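Local coordinates for IPT/TIG domain-containing protein BACOVA_02650 (Bacteroides ovatus, PDB 5E7H) that binds polysaccharide at the cell surface and probably captures xyloglucan before its transport into the periplasm for degradation, at residues T63-I68 / P85-I90. Numbering follows the deposited sequence.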
# COMPACT_ATOMS: atom_id res chain seq x y z
N THR A 63 -11.61 -10.34 -7.68
CA THR A 63 -11.92 -9.59 -8.89
C THR A 63 -12.74 -8.35 -8.57
O THR A 63 -12.87 -7.47 -9.43
CB THR A 63 -12.69 -10.46 -9.91
OG1 THR A 63 -14.00 -10.75 -9.42
CG2 THR A 63 -11.96 -11.79 -10.16
N GLN A 64 -13.28 -8.26 -7.35
CA GLN A 64 -14.11 -7.13 -6.92
C GLN A 64 -13.75 -6.77 -5.50
O GLN A 64 -13.19 -7.59 -4.77
CB GLN A 64 -15.60 -7.46 -6.99
CG GLN A 64 -16.10 -7.86 -8.35
CD GLN A 64 -17.56 -8.25 -8.34
OE1 GLN A 64 -18.15 -8.47 -7.27
NE2 GLN A 64 -18.16 -8.33 -9.52
N SER A 65 -14.07 -5.55 -5.10
CA SER A 65 -13.94 -5.13 -3.72
C SER A 65 -14.93 -5.89 -2.84
O SER A 65 -15.86 -6.52 -3.32
CB SER A 65 -14.17 -3.63 -3.60
OG SER A 65 -15.46 -3.29 -4.08
N GLY A 66 -14.70 -5.85 -1.53
CA GLY A 66 -15.53 -6.59 -0.59
C GLY A 66 -14.93 -6.53 0.80
O GLY A 66 -14.19 -5.60 1.12
N HIS A 67 -15.27 -7.52 1.63
CA HIS A 67 -14.73 -7.60 2.97
C HIS A 67 -14.29 -9.02 3.27
O HIS A 67 -14.75 -9.97 2.64
CB HIS A 67 -15.77 -7.16 4.00
CG HIS A 67 -16.26 -5.77 3.77
ND1 HIS A 67 -15.63 -4.67 4.31
CD2 HIS A 67 -17.30 -5.29 3.04
CE1 HIS A 67 -16.26 -3.58 3.92
NE2 HIS A 67 -17.27 -3.93 3.15
N ILE A 68 -13.39 -9.15 4.24
CA ILE A 68 -13.04 -10.46 4.77
C ILE A 68 -13.98 -10.84 5.91
O ILE A 68 -14.24 -10.03 6.80
CB ILE A 68 -11.58 -10.48 5.28
CG1 ILE A 68 -10.60 -10.11 4.15
CG2 ILE A 68 -11.24 -11.85 5.88
CD1 ILE A 68 -9.18 -9.95 4.61
N PRO A 85 -9.77 -2.67 -2.60
CA PRO A 85 -10.52 -1.51 -3.12
C PRO A 85 -10.00 -1.11 -4.49
O PRO A 85 -9.34 -0.09 -4.67
CB PRO A 85 -10.26 -0.43 -2.07
CG PRO A 85 -8.91 -0.72 -1.59
CD PRO A 85 -8.85 -2.25 -1.53
N LEU A 86 -10.30 -1.95 -5.48
CA LEU A 86 -9.77 -1.78 -6.83
C LEU A 86 -10.13 -0.41 -7.42
O LEU A 86 -9.33 0.17 -8.16
CB LEU A 86 -10.29 -2.91 -7.73
CG LEU A 86 -9.69 -4.26 -7.32
CD1 LEU A 86 -10.61 -5.36 -7.87
CD2 LEU A 86 -8.26 -4.43 -7.81
N GLU A 87 -11.29 0.12 -7.03
CA GLU A 87 -11.81 1.34 -7.59
C GLU A 87 -11.10 2.59 -7.04
O GLU A 87 -11.30 3.69 -7.55
CB GLU A 87 -13.32 1.43 -7.29
CG GLU A 87 -14.14 0.14 -7.60
CD GLU A 87 -14.23 -0.85 -6.43
OE1 GLU A 87 -13.42 -0.79 -5.49
OE2 GLU A 87 -15.14 -1.71 -6.45
N ASN A 88 -10.33 2.41 -5.98
CA ASN A 88 -9.58 3.47 -5.33
C ASN A 88 -8.12 3.57 -5.79
O ASN A 88 -7.40 4.48 -5.40
CB ASN A 88 -9.57 3.25 -3.80
CG ASN A 88 -10.93 3.41 -3.17
OD1 ASN A 88 -11.71 2.46 -3.15
ND2 ASN A 88 -11.23 4.59 -2.65
N VAL A 89 -7.68 2.63 -6.63
CA VAL A 89 -6.31 2.64 -7.14
C VAL A 89 -6.17 3.79 -8.14
O VAL A 89 -7.01 3.94 -9.04
CB VAL A 89 -5.96 1.30 -7.79
CG1 VAL A 89 -4.58 1.32 -8.45
CG2 VAL A 89 -6.00 0.20 -6.73
N ILE A 90 -5.11 4.58 -7.97
CA ILE A 90 -4.83 5.71 -8.83
C ILE A 90 -3.61 5.48 -9.73
O ILE A 90 -3.43 6.19 -10.71
CB ILE A 90 -4.63 7.00 -7.99
CG1 ILE A 90 -3.45 6.89 -7.03
CG2 ILE A 90 -5.93 7.34 -7.24
CD1 ILE A 90 -3.01 8.19 -6.45
O HOH W 1 -15.11 -4.03 -7.64
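Ser65 and Glu87 meet through their polar side-chain ends, where the loop 63-68 faces the 3-10 turn 86-88. The serine hydroxyl is the donor: Ser65 OG lies 2.9 Å from Glu87 OE2 and reaches that oxygen on its syn side, the side of OE1. Chi1 of Ser65 (59°) sets OG between its own backbone N and carbonyl carbon. The glutamate approaches by a bend, with chi2 at 89° turning CD out of an extended course; the carboxylate then has both oxygens near Ser65 CB and OG, and Ser65 CB is 3.5 Å from Glu87 OE1. A water donates to Glu87 OE2 at 2.6 Å and accepts from Ser65 N at 3.1 Å. The Ser65 hydroxyl and the water, itself held by the Ser65 amide, both donate to OE2, a pairing that would probably favour the charged form of the glutamate. Beside this polar link, Leu86 directs one methyl at the opposing backbone: CD1 comes within 3.5 Å of Thr63 O. Ser65 CB also lies 4.2 Å from Pro85 CA. The loop has further ties within its own domain, from Thr63 N to Glu37 and from Gln64 O to Asn35, while Asn88 ND2 is bonded to Ile257 O in strand 246-259. With only 180 Å² buried, this is a small, largely exposed interface between consecutive domains: a loop of the immunoglobulin-like IPT/TIG beta-sandwich meets the short 3-10 turn leading into the first strand of the C-terminal xyloglucan-binding domain.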